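Local coordinates for thioredoxin (H-type,TRX-H) (Edwardsiella tarda, PDB 5ZF2), which is a thioredoxin-like effector that inhibits ASK1-MAPK signalling cascades and thereby promotes pathogenesis during infection, at residues 22-27 with 68-73; 74-79 with 95-100; 8-13 with 52-57; 33-38 with 90-95. All blocks are in the same frame, centred on the assembly; numbering follows the deposited sequence.

Interaction 1. Residues 22-27 with 68-73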
loop_
_atom_site.group_PDB
_atom_site.type_symbol
_atom_site.label_atom_id
_atom_site.label_comp_id
_atom_site.label_asym_id
_atom_site.label_seq_id
_atom_site.Cartn_x
_atom_site.Cartn_y
_atom_site.Cartn_z
ATOM N N VAL A 22 -1.738 -0.671 -2.017
ATOM C CA VAL A 22 -1.901 -1.829 -1.149
ATOM C C VAL A 22 -0.619 -1.956 -0.335
ATOM O O VAL A 22 0.468 -2.136 -0.904
ATOM C CB VAL A 22 -2.182 -3.099 -1.972
ATOM C CG1 VAL A 22 -2.069 -4.351 -1.106
ATOM C CG2 VAL A 22 -3.564 -2.998 -2.611
ATOM N N ASP A 23 -0.747 -1.881 0.983
ATOM C CA ASP A 23 0.387 -1.841 1.901
ATOM C C ASP A 23 0.267 -3.050 2.817
ATOM O O ASP A 23 -0.529 -3.042 3.762
ATOM C CB ASP A 23 0.399 -0.533 2.691
ATOM C CG ASP A 23 1.500 -0.479 3.739
ATOM O OD1 ASP A 23 2.265 -1.447 3.899
ATOM O OD2 ASP A 23 1.589 0.557 4.421
ATOM N N VAL A 24 1.071 -4.075 2.554
ATOM C CA VAL A 24 1.000 -5.324 3.308
ATOM C C VAL A 24 1.962 -5.261 4.484
ATOM O O VAL A 24 3.188 -5.258 4.302
ATOM C CB VAL A 24 1.321 -6.531 2.424
ATOM C CG1 VAL A 24 1.268 -7.809 3.270
ATOM C CG2 VAL A 24 0.346 -6.601 1.248
ATOM N N TYR A 25 1.416 -5.313 5.687
ATOM C CA TYR A 25 2.207 -5.112 6.883
ATOM C C TYR A 25 2.070 -6.325 7.785
ATOM O O TYR A 25 1.225 -7.203 7.573
ATOM C CB TYR A 25 1.763 -3.827 7.617
ATOM C CG TYR A 25 0.439 -3.974 8.354
ATOM C CD1 TYR A 25 -0.783 -3.838 7.695
ATOM C CD2 TYR A 25 0.415 -4.270 9.712
ATOM C CE1 TYR A 25 -1.994 -4.009 8.383
ATOM C CE2 TYR A 25 -0.779 -4.436 10.392
ATOM C CZ TYR A 25 -1.975 -4.297 9.725
ATOM O OH TYR A 25 -3.152 -4.461 10.440
ATOM N N ALA A 26 2.922 -6.361 8.814
ATOM C CA ALA A 26 2.812 -7.339 9.884
ATOM C C ALA A 26 3.106 -6.629 11.197
ATOM O O ALA A 26 3.984 -5.763 11.255
ATOM C CB ALA A 26 3.773 -8.513 9.677
ATOM N N ASP A 27 2.371 -7.008 12.245
ATOM C CA ASP A 27 2.491 -6.372 13.550
ATOM C C ASP A 27 3.830 -6.616 14.233
ATOM O O ASP A 27 4.145 -5.893 15.183
ATOM C CB ASP A 27 1.356 -6.835 14.465
ATOM C CG ASP A 27 0.067 -6.063 14.226
ATOM O OD1 ASP A 27 0.136 -4.911 13.746
ATOM O OD2 ASP A 27 -1.018 -6.608 14.520
ATOM N N PHE A 68 -3.435 -10.548 -4.367
ATOM C CA PHE A 68 -2.363 -9.620 -4.684
ATOM C C PHE A 68 -1.048 -10.311 -5.022
ATOM O O PHE A 68 -0.085 -9.621 -5.367
ATOM C CB PHE A 68 -2.160 -8.668 -3.497
ATOM C CG PHE A 68 -3.353 -7.780 -3.230
ATOM C CD1 PHE A 68 -3.893 -7.014 -4.244
ATOM C CD2 PHE A 68 -3.951 -7.738 -1.967
ATOM C CE1 PHE A 68 -4.989 -6.203 -4.016
ATOM C CE2 PHE A 68 -5.053 -6.939 -1.736
ATOM C CZ PHE A 68 -5.573 -6.168 -2.761
ATOM N N ARG A 69 -0.993 -11.645 -4.940
ATOM C CA ARG A 69 0.211 -12.415 -5.240
ATOM C C ARG A 69 1.350 -11.950 -4.325
ATOM O O ARG A 69 2.435 -11.558 -4.766
ATOM C CB ARG A 69 0.554 -12.301 -6.737
ATOM C CG ARG A 69 1.864 -12.963 -7.214
ATOM C CD ARG A 69 2.107 -12.787 -8.731
ATOM N NE ARG A 69 2.722 -11.491 -9.040
ATOM C CZ ARG A 69 3.987 -11.168 -8.776
ATOM N NH1 ARG A 69 4.807 -12.028 -8.185
ATOM N NH2 ARG A 69 4.447 -9.974 -9.105
ATOM N N VAL A 70 1.064 -11.942 -3.025
ATOM C CA VAL A 70 1.967 -11.420 -2.005
ATOM C C VAL A 70 2.474 -12.575 -1.166
ATOM O O VAL A 70 1.676 -13.344 -0.620
ATOM C CB VAL A 70 1.270 -10.380 -1.111
ATOM C CG1 VAL A 70 2.155 -10.023 0.096
ATOM C CG2 VAL A 70 0.937 -9.150 -1.928
ATOM N N SER A 71 3.798 -12.687 -1.049
ATOM C CA SER A 71 4.396 -13.717 -0.219
ATOM C C SER A 71 5.216 -13.166 0.935
ATOM O O SER A 71 5.672 -13.956 1.766
ATOM C CB SER A 71 5.282 -14.652 -1.067
ATOM O OG SER A 71 6.326 -13.937 -1.718
ATOM N N GLN A 72 5.433 -11.853 1.016
ATOM C CA GLN A 72 6.207 -11.302 2.123
ATOM C C GLN A 72 5.523 -10.062 2.680
ATOM O O GLN A 72 4.891 -9.296 1.947
ATOM C CB GLN A 72 7.634 -10.915 1.714
ATOM C CG GLN A 72 8.261 -11.875 0.712
ATOM C CD GLN A 72 9.729 -11.616 0.518
ATOM O OE1 GLN A 72 10.397 -11.088 1.406
ATOM N NE2 GLN A 72 10.247 -11.989 -0.645
ATOM N N GLN A 73 5.692 -9.864 3.982
ATOM C CA GLN A 73 5.350 -8.592 4.591
ATOM C C GLN A 73 6.266 -7.517 4.014
ATOM O O GLN A 73 7.297 -7.811 3.404
ATOM C CB GLN A 73 5.499 -8.685 6.107
ATOM C CG GLN A 73 6.911 -9.141 6.511
ATOM C CD GLN A 73 6.976 -9.819 7.877
ATOM O OE1 GLN A 73 7.951 -9.657 8.617
ATOM N NE2 GLN A 73 5.941 -10.587 8.210
#
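V22 and F68 reach toward each other tip to tip, the valine fork settling over one face of the phenyl ring. V22 CG1 lies 4.0 Å from the centroid of the F68 ring, only 13° off the ring normal and displaced toward the rim, which makes a CH-pi contact. The other branch, V22 CG2, sits over the far end of the ring, 3.8 Å from F68 CZ. Both branches thus bear on the same face.

Two residues along, V24 and V70 repeat the tip-to-tip approach without a ring: V24 CG1 and CG2 both close on V70 CG1, the CG1 carbons 4.0 Å apart. The last pair differs in shape. Q73 CG is wedged between its own backbone N and carbonyl carbon (chi1 56°), and the extended chain beyond it takes the amide across A26, where Q73 NE2 comes within 3.3 Å of A26 CB. This side chain also touches C29, part of what is probably the thioredoxin-type CxxC motif.

At R69 the chain leaves the helix through a Schellman motif. Segment 68-73 then runs past central strand 20-25 into the loop before strand 75-80, which in the thioredoxin fold borders the CxxC region.

Interaction 2. Residues 74-79 with 95-100. With SO4 (sulfate ion), chain B.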
loop_
_atom_site.group_PDB
_atom_site.type_symbol
_atom_site.label_atom_id
_atom_site.label_comp_id
_atom_site.label_asym_id
_atom_site.label_seq_id
_atom_site.Cartn_x
_atom_site.Cartn_y
_atom_site.Cartn_z
ATOM N N SER A 74 5.877 -6.261 4.208
ATOM C CA SER A 74 6.574 -5.093 3.668
ATOM C C SER A 74 6.470 -4.992 2.150
ATOM O O SER A 74 7.283 -4.300 1.522
ATOM C CB SER A 74 8.048 -5.040 4.110
ATOM O OG SER A 74 8.864 -5.978 3.394
ATOM N N THR A 75 5.464 -5.634 1.546
ATOM C CA THR A 75 5.188 -5.479 0.118
ATOM C C THR A 75 4.270 -4.279 -0.077
ATOM O O THR A 75 3.282 -4.122 0.659
ATOM C CB THR A 75 4.518 -6.724 -0.485
ATOM O OG1 THR A 75 5.335 -7.881 -0.280
ATOM C CG2 THR A 75 4.305 -6.541 -1.988
ATOM N N LEU A 76 4.609 -3.425 -1.048
ATOM C CA LEU A 76 3.773 -2.291 -1.455
ATOM C C LEU A 76 3.419 -2.481 -2.919
ATOM O O LEU A 76 4.298 -2.813 -3.736
ATOM C CB LEU A 76 4.500 -0.946 -1.290
ATOM C CG LEU A 76 5.068 -0.602 0.086
ATOM C CD1 LEU A 76 5.950 0.671 0.016
ATOM C CD2 LEU A 76 3.917 -0.409 1.041
ATOM N N ILE A 77 2.149 -2.301 -3.248
ATOM C CA ILE A 77 1.682 -2.435 -4.624
ATOM C C ILE A 77 0.902 -1.188 -4.992
ATOM O O ILE A 77 -0.063 -0.834 -4.310
ATOM C CB ILE A 77 0.788 -3.664 -4.827
ATOM C CG1 ILE A 77 1.463 -4.915 -4.243
ATOM C CG2 ILE A 77 0.461 -3.786 -6.352
ATOM C CD1 ILE A 77 0.519 -6.132 -4.166
ATOM N N LEU A 78 1.284 -0.550 -6.083
ATOM C CA LEU A 78 0.643 0.699 -6.480
ATOM C C LEU A 78 -0.257 0.405 -7.670
ATOM O O LEU A 78 0.175 -0.222 -8.639
ATOM C CB LEU A 78 1.668 1.782 -6.829
ATOM C CG LEU A 78 1.057 3.127 -7.259
ATOM C CD1 LEU A 78 0.237 3.785 -6.101
ATOM C CD2 LEU A 78 2.120 4.101 -7.765
ATOM N N TYR A 79 -1.507 0.835 -7.584
ATOM C CA TYR A 79 -2.447 0.737 -8.690
ATOM C C TYR A 79 -2.808 2.125 -9.179
ATOM O O TYR A 79 -2.899 3.070 -8.390
ATOM C CB TYR A 79 -3.739 0.014 -8.276
ATOM C CG TYR A 79 -3.548 -1.413 -7.892
ATOM C CD1 TYR A 79 -3.061 -1.742 -6.645
ATOM C CD2 TYR A 79 -3.867 -2.440 -8.773
ATOM C CE1 TYR A 79 -2.888 -3.050 -6.269
ATOM C CE2 TYR A 79 -3.683 -3.769 -8.410
ATOM C CZ TYR A 79 -3.192 -4.057 -7.161
ATOM O OH TYR A 79 -3.026 -5.346 -6.769
ATOM N N SER A 95 13.571 8.614 0.157
ATOM C CA SER A 95 13.478 9.113 -1.211
ATOM C C SER A 95 12.959 8.048 -2.176
ATOM O O SER A 95 12.245 8.374 -3.135
ATOM C CB SER A 95 14.840 9.641 -1.669
ATOM O OG SER A 95 15.789 8.605 -1.719
ATOM N N ALA A 96 13.292 6.777 -1.951
ATOM C CA ALA A 96 12.794 5.732 -2.840
ATOM C C ALA A 96 11.295 5.531 -2.667
ATOM O O ALA A 96 10.572 5.338 -3.652
ATOM C CB ALA A 96 13.546 4.412 -2.595
ATOM N N LEU A 97 10.812 5.567 -1.419
ATOM C CA LEU A 97 9.384 5.420 -1.156
ATOM C C LEU A 97 8.598 6.589 -1.733
ATOM O O LEU A 97 7.521 6.397 -2.316
ATOM C CB LEU A 97 9.137 5.313 0.353
ATOM C CG LEU A 97 9.709 4.057 1.009
ATOM C CD1 LEU A 97 9.484 4.129 2.498
ATOM C CD2 LEU A 97 9.012 2.818 0.486
ATOM N N SER A 98 9.103 7.812 -1.551
ATOM C CA SER A 98 8.510 8.975 -2.210
ATOM C C SER A 98 8.427 8.766 -3.721
ATOM O O SER A 98 7.390 9.009 -4.347
ATOM C CB SER A 98 9.328 10.222 -1.888
ATOM O OG SER A 98 8.851 11.325 -2.611
ATOM N N ASP A 99 9.514 8.317 -4.327
ATOM C CA ASP A 99 9.493 8.173 -5.780
ATOM C C ASP A 99 8.562 7.047 -6.215
ATOM O O ASP A 99 7.920 7.148 -7.267
ATOM C CB ASP A 99 10.909 7.943 -6.293
ATOM C CG ASP A 99 10.992 8.023 -7.802
ATOM O OD1 ASP A 99 10.697 9.095 -8.369
ATOM O OD2 ASP A 99 11.318 7.001 -8.406
ATOM N N PHE A 100 8.454 5.991 -5.400
ATOM C CA PHE A 100 7.539 4.882 -5.675
ATOM C C PHE A 100 6.096 5.372 -5.796
ATOM O O PHE A 100 5.330 4.890 -6.639
ATOM C CB PHE A 100 7.641 3.835 -4.564
ATOM C CG PHE A 100 6.712 2.651 -4.747
ATOM C CD1 PHE A 100 7.042 1.626 -5.618
ATOM C CD2 PHE A 100 5.517 2.579 -4.046
ATOM C CE1 PHE A 100 6.174 0.538 -5.802
ATOM C CE2 PHE A 100 4.655 1.504 -4.200
ATOM C CZ PHE A 100 4.985 0.474 -5.068
HETATM S S SO4 B . 17.352 8.851 1.513
HETATM O O1 SO4 B . 15.939 9.191 1.626
HETATM O O2 SO4 B . 18.119 9.570 2.518
HETATM O O3 SO4 B . 17.542 7.402 1.749
HETATM O O4 SO4 B . 17.830 9.212 0.177
#
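F100 and L97 of helix 94-102 pack on L76 and L78 of strand 75-80, and the touching residues are all buried. The two segments run roughly the same way, their axes 29° apart and 11.1 Å at closest approach, a spacing bridged by side chains.

Apolar contacts dominate the side-chain pairs. F100 has CG anti to its backbone N (chi1 179°), and the ring atoms CE2 and CZ do the touching. F100 CE2 is 3.8 Å from L76 CB, while F100 CZ stands 4.0 Å from L78 CB; the ring end therefore fits between the bases of two leucines that emerge on the same side of the strand. L76 and L97 cross at about a right angle and meet methyl to methyl, L76 CD1 to L97 CD2 at 3.8 Å.

Carbon also meets polar backbone. F100 CZ approaches L76 O obliquely at 3.6 Å, and L78 CD2 lies 3.5 Å from F100 O, which accepts a hydrogen bond from R86 NE of strand 83-89. I77 N stands near the ring plane at the edge of F100.

True polar bonding appears at the other end of the helix segment. S95 N donates to sulfate O1 at 2.8 Å, and S95 OG to O4 of the same ion.

The chemistry implies that 74-79 and 95-100 hold together by shape and dispersion, with the R86 bond adding a polar tie between helix and sheet. At the N-terminal turn, the helix dipole and backbone N-H would probably attract an anion such as this one, likely from the crystallisation liquor.

Interaction 3. Residues 8-13 with 52-57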
loop_
_atom_site.group_PDB
_atom_site.type_symbol
_atom_site.label_atom_id
_atom_site.label_comp_id
_atom_site.label_asym_id
_atom_site.label_seq_id
_atom_site.Cartn_x
_atom_site.Cartn_y
_atom_site.Cartn_z
ATOM N N ALA A 8 -14.924 -4.728 0.069
ATOM C CA ALA A 8 -15.831 -3.725 -0.479
ATOM C C ALA A 8 -15.145 -2.372 -0.639
ATOM O O ALA A 8 -15.347 -1.683 -1.646
ATOM C CB ALA A 8 -17.074 -3.594 0.400
ATOM N N ALA A 9 -14.348 -1.950 0.344
ATOM C CA ALA A 9 -13.703 -0.652 0.182
ATOM C C ALA A 9 -12.646 -0.687 -0.924
ATOM O O ALA A 9 -12.466 0.300 -1.643
ATOM C CB ALA A 9 -13.102 -0.187 1.510
ATOM N N PHE A 10 -11.929 -1.799 -1.069
ATOM C CA PHE A 10 -10.913 -1.886 -2.122
ATOM C C PHE A 10 -11.551 -1.848 -3.505
ATOM O O PHE A 10 -11.096 -1.110 -4.394
ATOM C CB PHE A 10 -10.079 -3.158 -1.956
ATOM C CG PHE A 10 -9.051 -3.357 -3.035
ATOM C CD1 PHE A 10 -7.855 -2.652 -3.019
ATOM C CD2 PHE A 10 -9.280 -4.252 -4.066
ATOM C CE1 PHE A 10 -6.896 -2.857 -4.030
ATOM C CE2 PHE A 10 -8.337 -4.448 -5.084
ATOM C CZ PHE A 10 -7.148 -3.756 -5.056
ATOM N N THR A 11 -12.607 -2.642 -3.718
ATOM C CA THR A 11 -13.224 -2.677 -5.037
ATOM C C THR A 11 -13.814 -1.317 -5.390
ATOM O O THR A 11 -13.718 -0.868 -6.542
ATOM C CB THR A 11 -14.302 -3.772 -5.119
ATOM O OG1 THR A 11 -15.419 -3.416 -4.316
ATOM C CG2 THR A 11 -13.777 -5.125 -4.650
ATOM N N GLN A 12 -14.382 -0.619 -4.401
ATOM C CA GLN A 12 -14.930 0.701 -4.685
ATOM C C GLN A 12 -13.814 1.693 -5.004
ATOM O O GLN A 12 -13.952 2.513 -5.920
ATOM C CB GLN A 12 -15.784 1.179 -3.514
ATOM C CG GLN A 12 -16.320 2.581 -3.675
ATOM C CD GLN A 12 -16.083 3.424 -2.439
ATOM O OE1 GLN A 12 -16.846 3.343 -1.480
ATOM N NE2 GLN A 12 -15.000 4.209 -2.435
ATOM N N ALA A 13 -12.687 1.615 -4.287
ATOM C CA ALA A 13 -11.544 2.461 -4.634
ATOM C C ALA A 13 -11.044 2.178 -6.053
ATOM O O ALA A 13 -10.780 3.112 -6.824
ATOM C CB ALA A 13 -10.414 2.272 -3.613
ATOM N N ARG A 52 -5.562 6.313 -2.256
ATOM C CA ARG A 52 -6.353 5.523 -1.325
ATOM C C ARG A 52 -5.472 4.356 -0.875
ATOM O O ARG A 52 -5.178 3.459 -1.670
ATOM C CB ARG A 52 -7.631 5.020 -1.987
ATOM C CG ARG A 52 -8.434 6.076 -2.701
ATOM C CD ARG A 52 -9.153 6.964 -1.710
ATOM N NE ARG A 52 -10.012 6.201 -0.806
ATOM C CZ ARG A 52 -11.206 5.696 -1.127
ATOM N NH1 ARG A 52 -11.708 5.859 -2.354
ATOM N NH2 ARG A 52 -11.897 5.016 -0.215
ATOM N N VAL A 53 -5.072 4.363 0.390
ATOM C CA VAL A 53 -4.152 3.365 0.948
ATOM C C VAL A 53 -4.958 2.319 1.692
ATOM O O VAL A 53 -5.832 2.666 2.499
ATOM C CB VAL A 53 -3.133 4.025 1.889
ATOM C CG1 VAL A 53 -2.167 2.962 2.485
ATOM C CG2 VAL A 53 -2.406 5.148 1.167
ATOM N N PHE A 54 -4.678 1.033 1.425
ATOM C CA PHE A 54 -5.292 -0.057 2.171
ATOM C C PHE A 54 -4.220 -0.877 2.874
ATOM O O PHE A 54 -3.289 -1.373 2.230
ATOM C CB PHE A 54 -6.132 -0.952 1.260
ATOM C CG PHE A 54 -7.282 -0.232 0.659
ATOM C CD1 PHE A 54 -8.489 -0.140 1.355
ATOM C CD2 PHE A 54 -7.159 0.375 -0.575
ATOM C CE1 PHE A 54 -9.553 0.545 0.821
ATOM C CE2 PHE A 54 -8.225 1.090 -1.114
ATOM C CZ PHE A 54 -9.415 1.173 -0.404
ATOM N N LYS A 55 -4.359 -1.019 4.189
ATOM C CA LYS A 55 -3.425 -1.801 4.986
ATOM C C LYS A 55 -3.924 -3.239 5.054
ATOM O O LYS A 55 -5.008 -3.507 5.593
ATOM C CB LYS A 55 -3.273 -1.201 6.383
ATOM C CG LYS A 55 -2.737 0.248 6.402
ATOM C CD LYS A 55 -1.206 0.313 6.432
ATOM C CE LYS A 55 -0.707 1.757 6.621
ATOM N NZ LYS A 55 -1.014 2.331 7.975
ATOM N N VAL A 56 -3.132 -4.150 4.498
ATOM C CA VAL A 56 -3.421 -5.576 4.481
ATOM C C VAL A 56 -2.578 -6.232 5.562
ATOM O O VAL A 56 -1.343 -6.150 5.532
ATOM C CB VAL A 56 -3.115 -6.192 3.102
ATOM C CG1 VAL A 56 -3.450 -7.698 3.093
ATOM C CG2 VAL A 56 -3.904 -5.471 2.006
ATOM N N ASN A 57 -3.242 -6.855 6.534
ATOM C CA ASN A 57 -2.533 -7.528 7.610
ATOM C C ASN A 57 -2.089 -8.899 7.103
ATOM O O ASN A 57 -2.913 -9.791 6.871
ATOM C CB ASN A 57 -3.411 -7.626 8.854
ATOM C CG ASN A 57 -2.674 -8.225 10.049
ATOM O OD1 ASN A 57 -1.830 -9.112 9.905
ATOM N ND2 ASN A 57 -2.983 -7.716 11.244
HETATM O O HOH W 1 -13.113 3.027 -1.151
#
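F54 of strand 52-57 is roofed by A9, F10 and A13 of helix 7-15, the helix of a beta-alpha-beta crossover in the thioredoxin fold that joins strand 2-4 to strand 20-25 over the strand between them. Strand and helix segments run nearly antiparallel, at 152°.

From F54 CB the first torsion sets CG anti to the carbonyl carbon (chi1 -64°), and the ring reaches under the helix. On one side of the ring CD2 meets F10 CD1 at 4.0 Å, and the atom beyond it, CE2, meets A13 CB at 3.5 Å, near the ring plane. On the other side F54 CE1 lies 3.7 Å from A9 CB. At the tip, CZ comes to 3.4 Å from A9 O. Above one face, offset toward the rim, stands F10 CA, and the F10 ring turns its edge to the F54 face in a T-shaped pair with planes at 77°.

R52, its chain bent at chi2 and chi3, has A13 CB over one face of its guanidinium, offset toward the rim. Its NE is bonded to S1 OG and its NH2 pairs with E3. Beside this group a water donates to A9 O at 2.8 Å.

Interaction 4. Residues 33-38 with 90-95. With SO4 (sulfate ion), chain B.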
loop_
_atom_site.group_PDB
_atom_site.type_symbol
_atom_site.label_atom_id
_atom_site.label_comp_id
_atom_site.label_asym_id
_atom_site.label_seq_id
_atom_site.Cartn_x
_atom_site.Cartn_y
_atom_site.Cartn_z
ATOM N N LYS A 33 7.411 -1.535 10.364
ATOM C CA LYS A 33 7.395 -0.403 11.270
ATOM C C LYS A 33 8.108 0.783 10.670
ATOM O O LYS A 33 7.539 1.801 10.483
ATOM C CB LYS A 33 8.046 -0.817 12.584
ATOM C CG LYS A 33 7.453 -0.194 13.803
ATOM C CD LYS A 33 5.980 -0.003 13.657
ATOM C CE LYS A 33 5.634 1.452 13.592
ATOM N NZ LYS A 33 4.303 1.659 14.219
ATOM N N ARG A 34 9.348 0.584 10.324
ATOM C CA ARG A 34 10.163 1.509 9.593
ATOM C C ARG A 34 9.543 2.120 8.323
ATOM O O ARG A 34 9.540 3.290 8.156
ATOM C CB ARG A 34 11.426 0.791 9.221
ATOM C CG ARG A 34 12.659 1.638 9.098
ATOM C CD ARG A 34 13.907 0.958 9.710
ATOM N NE ARG A 34 14.111 -0.477 9.431
ATOM C CZ ARG A 34 14.500 -1.381 10.335
ATOM N NH1 ARG A 34 14.687 -1.059 11.608
ATOM N NH2 ARG A 34 14.670 -2.634 9.983
ATOM N N GLN A 35 9.007 1.299 7.450
ATOM C CA GLN A 35 8.202 1.780 6.351
ATOM C C GLN A 35 7.084 2.712 6.792
ATOM O O GLN A 35 6.984 3.795 6.298
ATOM C CB GLN A 35 7.627 0.623 5.537
ATOM C CG GLN A 35 8.588 0.001 4.557
ATOM C CD GLN A 35 7.957 -1.088 3.748
ATOM O OE1 GLN A 35 7.036 -1.736 4.176
ATOM N NE2 GLN A 35 8.465 -1.296 2.582
ATOM N N GLU A 36 6.262 2.255 7.726
ATOM C CA GLU A 36 5.092 3.000 8.158
ATOM C C GLU A 36 5.459 4.399 8.604
ATOM O O GLU A 36 4.895 5.332 8.178
ATOM C CB GLU A 36 4.281 2.261 9.223
ATOM C CG GLU A 36 3.220 3.109 9.914
ATOM C CD GLU A 36 2.382 2.338 10.914
ATOM O OE1 GLU A 36 1.183 2.115 10.667
ATOM O OE2 GLU A 36 2.916 1.934 11.956
ATOM N N ARG A 37 6.470 4.517 9.422
ATOM C CA ARG A 37 7.092 5.781 9.751
ATOM C C ARG A 37 7.305 6.757 8.630
ATOM O O ARG A 37 7.051 7.896 8.732
ATOM C CB ARG A 37 8.469 5.532 10.337
ATOM C CG ARG A 37 8.480 5.495 11.790
ATOM C CD ARG A 37 7.626 4.410 12.333
ATOM N NE ARG A 37 8.348 3.723 13.373
ATOM C CZ ARG A 37 7.990 3.797 14.627
ATOM N NH1 ARG A 37 6.931 4.527 14.935
ATOM N NH2 ARG A 37 8.674 3.165 15.558
ATOM N N GLU A 38 7.889 6.277 7.584
ATOM C CA GLU A 38 8.302 7.125 6.476
ATOM C C GLU A 38 7.180 7.375 5.490
ATOM O O GLU A 38 7.144 8.437 4.863
ATOM C CB GLU A 38 9.502 6.484 5.769
ATOM C CG GLU A 38 10.671 6.319 6.761
ATOM C CD GLU A 38 11.810 5.484 6.204
ATOM O OE1 GLU A 38 11.581 4.809 5.185
ATOM O OE2 GLU A 38 12.894 5.488 6.824
ATOM N N GLY A 90 10.224 -4.452 0.874
ATOM C CA GLY A 90 11.275 -4.190 1.835
ATOM C C GLY A 90 11.948 -2.833 1.739
ATOM O O GLY A 90 12.892 -2.577 2.496
ATOM N N GLU A 91 11.482 -1.950 0.866
ATOM C CA GLU A 91 12.126 -0.656 0.661
ATOM C C GLU A 91 11.953 0.257 1.866
ATOM O O GLU A 91 10.821 0.499 2.305
ATOM C CB GLU A 91 11.529 0.033 -0.570
ATOM C CG GLU A 91 12.098 1.419 -0.825
ATOM C CD GLU A 91 13.590 1.353 -1.123
ATOM O OE1 GLU A 91 14.403 1.820 -0.280
ATOM O OE2 GLU A 91 13.937 0.816 -2.202
ATOM N N THR A 92 13.070 0.815 2.380
ATOM C CA THR A 92 12.973 1.766 3.489
ATOM C C THR A 92 13.682 3.093 3.236
ATOM O O THR A 92 13.762 3.917 4.155
ATOM C CB THR A 92 13.504 1.169 4.805
ATOM O OG1 THR A 92 14.884 0.826 4.657
ATOM C CG2 THR A 92 12.705 -0.075 5.212
ATOM N N SER A 93 14.192 3.343 2.032
ATOM C CA SER A 93 14.752 4.675 1.760
ATOM C C SER A 93 13.622 5.690 1.623
ATOM O O SER A 93 12.732 5.508 0.778
ATOM C CB SER A 93 15.610 4.668 0.491
ATOM O OG SER A 93 15.713 5.983 -0.037
ATOM N N PRO A 94 13.611 6.766 2.424
ATOM C CA PRO A 94 12.563 7.795 2.257
ATOM C C PRO A 94 12.451 8.338 0.833
ATOM O O PRO A 94 11.335 8.476 0.322
ATOM C CB PRO A 94 12.981 8.890 3.251
ATOM C CG PRO A 94 13.758 8.142 4.321
ATOM C CD PRO A 94 14.507 7.054 3.565
ATOM N N SER A 95 13.571 8.614 0.157
ATOM C CA SER A 95 13.478 9.113 -1.211
ATOM C C SER A 95 12.959 8.048 -2.176
ATOM O O SER A 95 12.245 8.374 -3.135
ATOM C CB SER A 95 14.840 9.641 -1.669
ATOM O OG SER A 95 15.789 8.605 -1.719
HETATM S S SO4 B . 17.352 8.851 1.513
HETATM O O1 SO4 B . 15.939 9.191 1.626
HETATM O O2 SO4 B . 18.119 9.570 2.518
HETATM O O3 SO4 B . 17.542 7.402 1.749
HETATM O O4 SO4 B . 17.830 9.212 0.177
HETATM O O HOH W 2 8.533 -2.132 -0.302
#
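The junction of Q35 and E38 with E91, T92 and P94 joins helix 30-43, at whose start lies what is probably the thioredoxin-type CxxC motif, to the N-cap of helix 94-102. A hydrogen bond from Q35 spans it. Q35 NE2 donates to E91 O at 3.0 Å with an N-H...O angle of 160°, the acceptor only 4° out of the amide plane. Seen from the carbonyl, the donor is tilted 29° from its plane. The extended chain of Q35 brings NE2 to this carbonyl, and the same nitrogen has weak bonds to S74 O and to a water that also accepts from E91 N.

The T92 and Q35 side chains cross at about a right angle, T92 CG2 4.2 Å from Q35 CG. The same methyl also lies near R34 CG, at the edge of the R34 guanidinium. In E38, CG is anti to the carbonyl carbon, and the chain, extended beyond it, carries OE1 to 2.6 Å from T92 O. For two oxygens this spacing is short, and the carboxyl group may hold a proton. Its other oxygen, E38 OE2, lies 3.7 Å from P94 CG.

The turn is also braced from within. S93 N donates to E91 OE1 at 2.8 Å, using the anti lone pair of the carboxylate. S93 is the N-cap residue: its OG caps A96 N, three residues on, as a serine in this position commonly does. The same S93 OG donates to sulfate O3 at 2.9 Å, and P94 CD lies 3.2 Å from sulfate O1.

In the fold
Interactions 1, 2 and 3 all bear on the one sheet, through neighbouring strands 52-57, 20-25 and 75-80, and their chemistry is mainly apolar. Of these, interaction 2 is fully buried, whereas interactions 1 and 3 are partly buried; F68 and F10 link the last two by an edge-to-face ring pair. Interaction 4 lies at the surface, joins helix to helix start, and relies on polar groups instead. It shares helix 94-102, S95 and the sulfate with interaction 2, so one helix is packed by hydrocarbon along its body, with polar contacts at its beginning. Between interactions 3 and 4, whose centres are about 20 Å apart, runs a long, weak ion pair of K55 with E36.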